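Local coordinates for nitrogenase molybdenum-iron protein alpha chain (Clostridium pasteurianum, PDB 4WES) that forms, with its beta partner, the nitrogenase component that reduces dinitrogen to ammonium at an iron-molybdenum cofactor, using electrons from the iron protein, at residues Ala339-Gly344 with Asn353-Phe358; Lys479-Tyr484 with Val497-Glu502. All coordinates share one frame; numbering follows the deposited sequence.

Interaction 1 of 2, residues Ala339-Gly344 with Asn353-Phe358. With ICS (iron-sulfur-molybdenum cluster with interstitial carbon), chain F.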
loop_
_atom_site.group_PDB
_atom_site.type_symbol
_atom_site.label_atom_id
_atom_site.label_comp_id
_atom_site.label_asym_id
_atom_site.label_seq_id
_atom_site.Cartn_x
_atom_site.Cartn_y
_atom_site.Cartn_z
ATOM N N ALA A 339 22.242 30.027 -8.102
ATOM C CA ALA A 339 21.973 29.363 -6.829
ATOM C C ALA A 339 22.162 30.304 -5.660
ATOM O O ALA A 339 22.977 31.240 -5.702
ATOM C CB ALA A 339 22.873 28.147 -6.667
ATOM N N CYS A 340 21.470 29.966 -4.570
ATOM C CA CYS A 340 21.750 30.512 -3.240
ATOM C C CYS A 340 22.027 29.317 -2.300
ATOM O O CYS A 340 21.461 28.258 -2.496
ATOM C CB CYS A 340 20.557 31.313 -2.726
ATOM S SG CYS A 340 19.920 32.569 -3.840
ATOM N N LEU A 341 22.869 29.573 -1.299
ATOM C CA LEU A 341 23.172 28.543 -0.299
ATOM C C LEU A 341 23.029 29.081 1.099
ATOM O O LEU A 341 23.660 30.074 1.445
ATOM C CB LEU A 341 24.595 27.995 -0.442
ATOM C CG LEU A 341 24.993 27.417 -1.766
ATOM C CD1 LEU A 341 25.576 28.428 -2.692
ATOM C CD2 LEU A 341 26.012 26.307 -1.570
ATOM N N TYR A 342 22.279 28.365 1.936
ATOM C CA TYR A 342 22.112 28.760 3.317
ATOM C C TYR A 342 22.079 27.528 4.203
ATOM O O TYR A 342 21.092 26.826 4.238
ATOM C CB TYR A 342 20.845 29.607 3.551
ATOM C CG TYR A 342 20.780 30.107 4.969
ATOM C CD1 TYR A 342 21.668 31.076 5.393
ATOM C CD2 TYR A 342 19.892 29.585 5.880
ATOM C CE1 TYR A 342 21.671 31.530 6.697
ATOM C CE2 TYR A 342 19.879 30.040 7.195
ATOM C CZ TYR A 342 20.767 31.007 7.602
ATOM O OH TYR A 342 20.762 31.491 8.900
ATOM N N VAL A 343 23.189 27.269 4.873
ATOM C CA VAL A 343 23.304 26.097 5.753
ATOM C C VAL A 343 23.820 26.560 7.121
ATOM O O VAL A 343 23.647 27.720 7.480
ATOM C CB VAL A 343 24.134 24.926 5.119
ATOM C CG1 VAL A 343 23.531 23.604 5.496
ATOM C CG2 VAL A 343 24.160 25.034 3.600
ATOM N N GLY A 344 24.353 25.662 7.934
ATOM C CA GLY A 344 24.602 26.002 9.320
ATOM C C GLY A 344 25.906 26.721 9.598
ATOM O O GLY A 344 25.918 27.870 10.094
ATOM N N ASN A 353 32.494 24.796 -4.746
ATOM C CA ASN A 353 33.318 24.433 -5.889
ATOM C C ASN A 353 32.630 23.431 -6.817
ATOM O O ASN A 353 32.842 23.464 -8.025
ATOM C CB ASN A 353 34.708 23.940 -5.465
ATOM C CG ASN A 353 34.730 22.495 -4.952
ATOM O OD1 ASN A 353 34.848 21.551 -5.725
ATOM N ND2 ASN A 353 34.613 22.315 -3.658
ATOM N N MET A 354 31.763 22.589 -6.242
ATOM C CA MET A 354 31.018 21.627 -7.032
ATOM C C MET A 354 30.022 22.371 -7.919
ATOM O O MET A 354 29.941 22.136 -9.137
ATOM C CB MET A 354 30.334 20.627 -6.107
ATOM C CG MET A 354 29.567 19.573 -6.877
ATOM S SD MET A 354 29.405 18.011 -6.042
ATOM C CE MET A 354 28.709 18.487 -4.454
ATOM N N LEU A 355 29.264 23.297 -7.340
ATOM C CA LEU A 355 28.336 24.095 -8.149
ATOM C C LEU A 355 29.064 24.852 -9.254
ATOM O O LEU A 355 28.595 24.894 -10.402
ATOM C CB LEU A 355 27.556 25.052 -7.265
ATOM C CG LEU A 355 26.576 24.363 -6.307
ATOM C CD1 LEU A 355 25.912 25.384 -5.409
ATOM C CD2 LEU A 355 25.523 23.561 -7.041
ATOM N N LYS A 356 30.219 25.426 -8.922
ATOM C CA LYS A 356 30.950 26.185 -9.925
ATOM C C LYS A 356 31.401 25.278 -11.075
ATOM O O LYS A 356 31.306 25.668 -12.241
ATOM C CB LYS A 356 32.163 26.865 -9.303
ATOM C CG LYS A 356 32.875 27.799 -10.270
ATOM C CD LYS A 356 33.952 28.621 -9.593
ATOM C CE LYS A 356 34.678 29.505 -10.607
ATOM N NZ LYS A 356 35.882 30.092 -9.963
ATOM N N SER A 357 31.860 24.071 -10.766
ATOM C CA SER A 357 32.224 23.130 -11.806
ATOM C C SER A 357 31.062 22.737 -12.705
ATOM O O SER A 357 31.265 22.490 -13.905
ATOM C CB SER A 357 32.840 21.860 -11.213
ATOM O OG SER A 357 34.083 22.132 -10.606
ATOM N N PHE A 358 29.843 22.740 -12.169
ATOM C CA PHE A 358 28.645 22.452 -12.947
ATOM C C PHE A 358 28.169 23.673 -13.770
ATOM O O PHE A 358 27.191 23.565 -14.515
ATOM C CB PHE A 358 27.478 22.044 -12.030
ATOM C CG PHE A 358 27.635 20.732 -11.272
ATOM C CD1 PHE A 358 28.727 19.872 -11.434
ATOM C CD2 PHE A 358 26.645 20.369 -10.400
ATOM C CE1 PHE A 358 28.765 18.691 -10.714
ATOM C CE2 PHE A 358 26.690 19.207 -9.683
ATOM C CZ PHE A 358 27.760 18.359 -9.835
HETATM FE FE1 ICS F . 29.741 21.376 10.723
HETATM MO MO1 ICS F . 22.867 20.666 9.924
HETATM FE FE2 ICS F . 27.382 21.680 11.911
HETATM FE FE3 ICS F . 27.790 19.608 10.271
HETATM FE FE4 ICS F . 27.667 22.080 9.302
HETATM FE FE5 ICS F . 25.111 21.846 9.018
HETATM FE FE6 ICS F . 24.841 21.386 11.595
HETATM FE FE7 ICS F . 25.225 19.400 9.977
HETATM C CX ICS F . 26.372 21.031 10.319
HETATM S S1A ICS F . 28.585 23.353 10.981
HETATM S S1B ICS F . 23.625 22.826 10.406
HETATM S S2A ICS F . 28.854 19.987 12.264
HETATM S S2B ICS F . 25.806 22.060 13.435
HETATM S S3A ICS F . 26.468 23.090 7.715
HETATM S S3B ICS F . 23.806 19.424 11.715
HETATM S S4A ICS F . 29.167 20.458 8.683
HETATM S S4B ICS F . 24.194 20.018 8.107
HETATM S S5A ICS F . 26.654 17.725 9.873
#
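Leu-355 of the short helix meets Ala-339 and Leu-341 of the strand in a purely apolar contact, a compact example of how a helix seats itself on the parallel part of a mixed sheet. At the start of 353-358, Asn-353 faces another part of the fold: its ND2 is hydrogen-bonded to Ile-287 O. Met-354 packs on Val-496 of helix 492-507, so consecutive residues serve different neighbours. Leu-355 then turns to the strand. Its CG stands beside the backbone N (chi1 -68°) and CD1 leads, meeting Leu-341 CD2 at 3.9 Å. The two leucines approach tip to tip, and Leu-341 CD1 is nearly as close, 4.1 Å from Leu-355 CD1, so one methyl faces the fork of two. The same Leu-355 CD1 lies 4.3 Å from Ala-339 CB, spanning two alternate residues on one face of the strand. Beyond Lys-356, Ser-357 N bonds back to Asn-353 O at 3.0 Å, and Phe-358 lays one ring face over Met-354 O while meeting Phe-330 with its ring.

Strand 338-343, this helical connection and strand 361-367 form a beta-alpha-beta crossover between parallel neighbours. The strand's C-terminal end reaches the iron-molybdenum cofactor, where Val-343 CG1 is 3.7 Å from sulfide S3A and Gly-344 N is 3.3 Å from the same S3A. Having no side chain, Gly-344 allows S1B to come within 3.5 Å of its CA. Because the cross-segment contact consists of buried methyls alone, it rests on shape and exclusion of water and probably fixes the helix's orientation only loosely; the helix's other partners add to that.

Interaction 2 of 2, residues Lys479-Tyr484 with Val497-Glu502; sequences KQLHSY and VNFGHE. With HCA (3-hydroxy-3-carboxy-adipic acid), chain E; ICS (iron-sulfur-molybdenum cluster with interstitial carbon), chain F.
The ring of Phe-499 takes the tip of Leu-481 obliquely, CD2 lying 4.0 Å from its CE2, and Tyr-490 adds an edge-to-face partner. CG of Phe-499 points anti to the backbone N (chi1 177°), which carries the ring end closer to the loop than its CB direction alone would suggest. The His-482 imidazole is flanked by the cofactor: over one face sits homocitrate, with HCA C5 3.3 Å above the His-482 plane, while sulfide S4B approaches at a slant. ND1 of His-482 ligates molybdenum at 2.3 Å, and homocitrate grips the same metal through O5 and O7, as the cluster sulfides complete its surroundings. One face of the Tyr-484 ring carries His-482 O, and Val-497 CG1 lies in plane at the edge of the His-501 ring.

Running between helices 465-473 and 492-507, this loop carries the molybdenum ligand His-482, one of the cofactor's protein ligands, with Cys-262 the other. Leu-481 O accepts a hydrogen bond from Arg-347, and a weak bond joins Ser-483 OG to Gln-480 OE1 inside the loop.

At the other end Lys-479, bent at chi2 (-61°), brings its ammonium alongside Glu-502. The charges remain apart, NZ to OE1 4.3 Å, and water closes the gap twice. One water accepts from Lys-479 NZ at 2.6 Å and donates to Glu-502 OE1 at 2.7 Å. A second links Lys-479 NZ, 3.0 Å away, to the Glu-502 carbonyl O, 2.8 Å away. Gln-307 of the beta chain packs on Lys-479, and Gln-308 of that chain on Glu-502.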
loop_
_atom_site.group_PDB
_atom_site.type_symbol
_atom_site.label_atom_id
_atom_site.label_comp_id
_atom_site.label_asym_id
_atom_site.label_seq_id
_atom_site.Cartn_x
_atom_site.Cartn_y
_atom_site.Cartn_z
ATOM N N LYS A 479 16.986 22.088 -2.738
ATOM C CA LYS A 479 17.579 20.847 -2.255
ATOM C C LYS A 479 18.229 21.096 -0.916
ATOM O O LYS A 479 18.891 22.118 -0.687
ATOM C CB LYS A 479 18.563 20.274 -3.279
ATOM C CG LYS A 479 17.871 19.683 -4.524
ATOM C CD LYS A 479 16.947 18.539 -4.199
ATOM C CE LYS A 479 16.356 17.806 -5.384
ATOM N NZ LYS A 479 15.533 16.660 -4.910
ATOM N N GLN A 480 18.047 20.135 -0.014
ATOM C CA GLN A 480 18.546 20.227 1.351
ATOM C C GLN A 480 20.044 19.875 1.424
ATOM O O GLN A 480 20.463 18.788 1.030
ATOM C CB GLN A 480 17.800 19.240 2.226
ATOM C CG GLN A 480 16.308 19.500 2.330
ATOM C CD GLN A 480 15.647 18.535 3.277
ATOM O OE1 GLN A 480 15.877 18.577 4.496
ATOM N NE2 GLN A 480 14.857 17.610 2.747
ATOM N N LEU A 481 20.837 20.803 1.966
ATOM C CA LEU A 481 22.260 20.534 2.155
ATOM C C LEU A 481 22.602 19.985 3.535
ATOM O O LEU A 481 23.777 19.683 3.776
ATOM C CB LEU A 481 23.128 21.747 1.808
ATOM C CG LEU A 481 23.314 21.985 0.327
ATOM C CD1 LEU A 481 24.222 23.190 0.103
ATOM C CD2 LEU A 481 23.875 20.778 -0.416
ATOM N N HIS A 482 21.631 19.850 4.436
ATOM C CA HIS A 482 21.860 19.160 5.695
ATOM C C HIS A 482 21.576 17.661 5.518
ATOM O O HIS A 482 22.466 16.812 5.613
ATOM C CB HIS A 482 21.019 19.685 6.864
ATOM C CG HIS A 482 21.032 21.150 7.139
ATOM N ND1 HIS A 482 21.547 21.690 8.305
ATOM C CD2 HIS A 482 20.430 22.173 6.473
ATOM C CE1 HIS A 482 21.242 22.974 8.340
ATOM N NE2 HIS A 482 20.576 23.293 7.237
ATOM N N SER A 483 20.322 17.338 5.233
ATOM C CA SER A 483 19.875 15.959 5.137
ATOM C C SER A 483 20.114 15.304 3.796
ATOM O O SER A 483 19.859 14.096 3.634
ATOM C CB SER A 483 18.385 15.847 5.409
ATOM O OG SER A 483 17.659 16.399 4.294
ATOM N N TYR A 484 20.516 16.106 2.808
ATOM C CA TYR A 484 20.742 15.594 1.455
ATOM C C TYR A 484 19.482 15.015 0.833
ATOM O O TYR A 484 19.550 14.206 -0.080
ATOM C CB TYR A 484 21.875 14.582 1.390
ATOM C CG TYR A 484 23.226 15.022 1.892
ATOM C CD1 TYR A 484 23.611 16.349 1.933
ATOM C CD2 TYR A 484 24.180 14.070 2.245
ATOM C CE1 TYR A 484 24.885 16.721 2.298
ATOM C CE2 TYR A 484 25.461 14.436 2.616
ATOM C CZ TYR A 484 25.822 15.762 2.607
ATOM O OH TYR A 484 27.115 16.185 2.905
ATOM N N VAL A 497 28.716 12.430 -8.248
ATOM C CA VAL A 497 27.753 11.806 -9.151
ATOM C C VAL A 497 26.372 11.738 -8.500
ATOM O O VAL A 497 25.355 12.043 -9.145
ATOM C CB VAL A 497 28.275 10.439 -9.583
ATOM C CG1 VAL A 497 27.234 9.687 -10.408
ATOM C CG2 VAL A 497 29.603 10.582 -10.340
ATOM N N ASN A 498 26.305 11.314 -7.228
ATOM C CA ASN A 498 25.019 11.235 -6.554
ATOM C C ASN A 498 24.351 12.625 -6.499
ATOM O O ASN A 498 23.150 12.771 -6.786
ATOM C CB ASN A 498 25.181 10.652 -5.173
ATOM C CG ASN A 498 25.676 9.226 -5.185
ATOM O OD1 ASN A 498 25.442 8.481 -6.145
ATOM N ND2 ASN A 498 26.289 8.813 -4.081
ATOM N N PHE A 499 25.131 13.612 -6.092
ATOM C CA PHE A 499 24.627 14.971 -5.952
ATOM C C PHE A 499 24.181 15.514 -7.307
ATOM O O PHE A 499 23.089 16.090 -7.415
ATOM C CB PHE A 499 25.752 15.859 -5.386
ATOM C CG PHE A 499 25.374 17.306 -5.263
ATOM C CD1 PHE A 499 25.668 18.232 -6.246
ATOM C CD2 PHE A 499 24.742 17.785 -4.134
ATOM C CE1 PHE A 499 25.294 19.568 -6.134
ATOM C CE2 PHE A 499 24.391 19.120 -4.019
ATOM C CZ PHE A 499 24.669 19.988 -5.014
ATOM N N GLY A 500 24.998 15.349 -8.331
ATOM C CA GLY A 500 24.653 15.908 -9.624
ATOM C C GLY A 500 23.408 15.315 -10.229
ATOM O O GLY A 500 22.560 16.048 -10.755
ATOM N N HIS A 501 23.231 14.008 -10.136
ATOM C CA HIS A 501 22.023 13.409 -10.682
ATOM C C HIS A 501 20.797 13.853 -9.932
ATOM O O HIS A 501 19.734 14.054 -10.531
ATOM C CB HIS A 501 22.127 11.890 -10.803
ATOM C CG HIS A 501 22.904 11.454 -11.996
ATOM N ND1 HIS A 501 22.496 11.721 -13.288
ATOM C CD2 HIS A 501 24.109 10.844 -12.082
ATOM C CE1 HIS A 501 23.405 11.243 -14.121
ATOM N NE2 HIS A 501 24.408 10.737 -13.417
ATOM N N GLU A 502 20.885 13.949 -8.606
ATOM C CA GLU A 502 19.761 14.435 -7.848
ATOM C C GLU A 502 19.406 15.870 -8.229
ATOM O O GLU A 502 18.218 16.254 -8.257
ATOM C CB GLU A 502 20.009 14.280 -6.348
ATOM C CG GLU A 502 19.901 12.834 -5.899
ATOM C CD GLU A 502 18.489 12.258 -5.929
ATOM O OE1 GLU A 502 17.562 13.011 -5.790
ATOM O OE2 GLU A 502 18.373 11.020 -6.001
HETATM C C1 HCA E . 20.411 20.810 13.889
HETATM C C2 HCA E . 20.361 19.587 12.969
HETATM C C3 HCA E . 20.249 19.928 11.485
HETATM C C4 HCA E . 18.808 20.290 11.074
HETATM C C5 HCA E . 18.746 20.347 9.538
HETATM C C6 HCA E . 17.631 21.101 8.877
HETATM C C7 HCA E . 20.676 18.710 10.664
HETATM O O1 HCA E . 20.791 21.898 13.435
HETATM O O2 HCA E . 20.096 20.660 15.081
HETATM O O3 HCA E . 17.118 20.603 7.829
HETATM O O4 HCA E . 17.258 22.193 9.362
HETATM O O5 HCA E . 21.547 18.888 9.784
HETATM O O6 HCA E . 20.106 17.627 10.863
HETATM O O7 HCA E . 21.084 21.030 11.165
HETATM FE FE1 ICS F . 29.741 21.376 10.723
HETATM MO MO1 ICS F . 22.867 20.666 9.924
HETATM FE FE2 ICS F . 27.382 21.680 11.911
HETATM FE FE3 ICS F . 27.790 19.608 10.271
HETATM FE FE4 ICS F . 27.667 22.080 9.302
HETATM FE FE5 ICS F . 25.111 21.846 9.018
HETATM FE FE6 ICS F . 24.841 21.386 11.595
HETATM FE FE7 ICS F . 25.225 19.400 9.977
HETATM C CX ICS F . 26.372 21.031 10.319
HETATM S S1A ICS F . 28.585 23.353 10.981
HETATM S S1B ICS F . 23.625 22.826 10.406
HETATM S S2A ICS F . 28.854 19.987 12.264
HETATM S S2B ICS F . 25.806 22.060 13.435
HETATM S S3A ICS F . 26.468 23.090 7.715
HETATM S S3B ICS F . 23.806 19.424 11.715
HETATM S S4A ICS F . 29.167 20.458 8.683
HETATM S S4B ICS F . 24.194 20.018 8.107
HETATM S S5A ICS F . 26.654 17.725 9.873
HETATM O O HOH W 1 15.819 15.066 -7.470
HETATM O O HOH W 2 17.363 14.986 -3.982
#

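How the interactions relate
Interaction 1 closes before interaction 2 opens along the chain, yet their centres lie only about 11 Å apart in one part of the fold. Strand 338-343, between 361-367 and 460-462 in the mixed sheet, ends at the cofactor. Loop 479-484 passes beside that end, and Val-343 CG1 packs 3.4 Å from His-482 NE2. The second segments also touch: Met-354 CE is 3.5 Å from Phe-499 CD1, and Phe-358 CE2 touches the same Phe-499 CD1 at 3.7 Å. Sheet, crossover helix and helix 492-507 thus pack against one another through apolar side chains, while the strand end at Val-343 and Gly-344 and loop 479-484 both reach the iron-molybdenum cofactor.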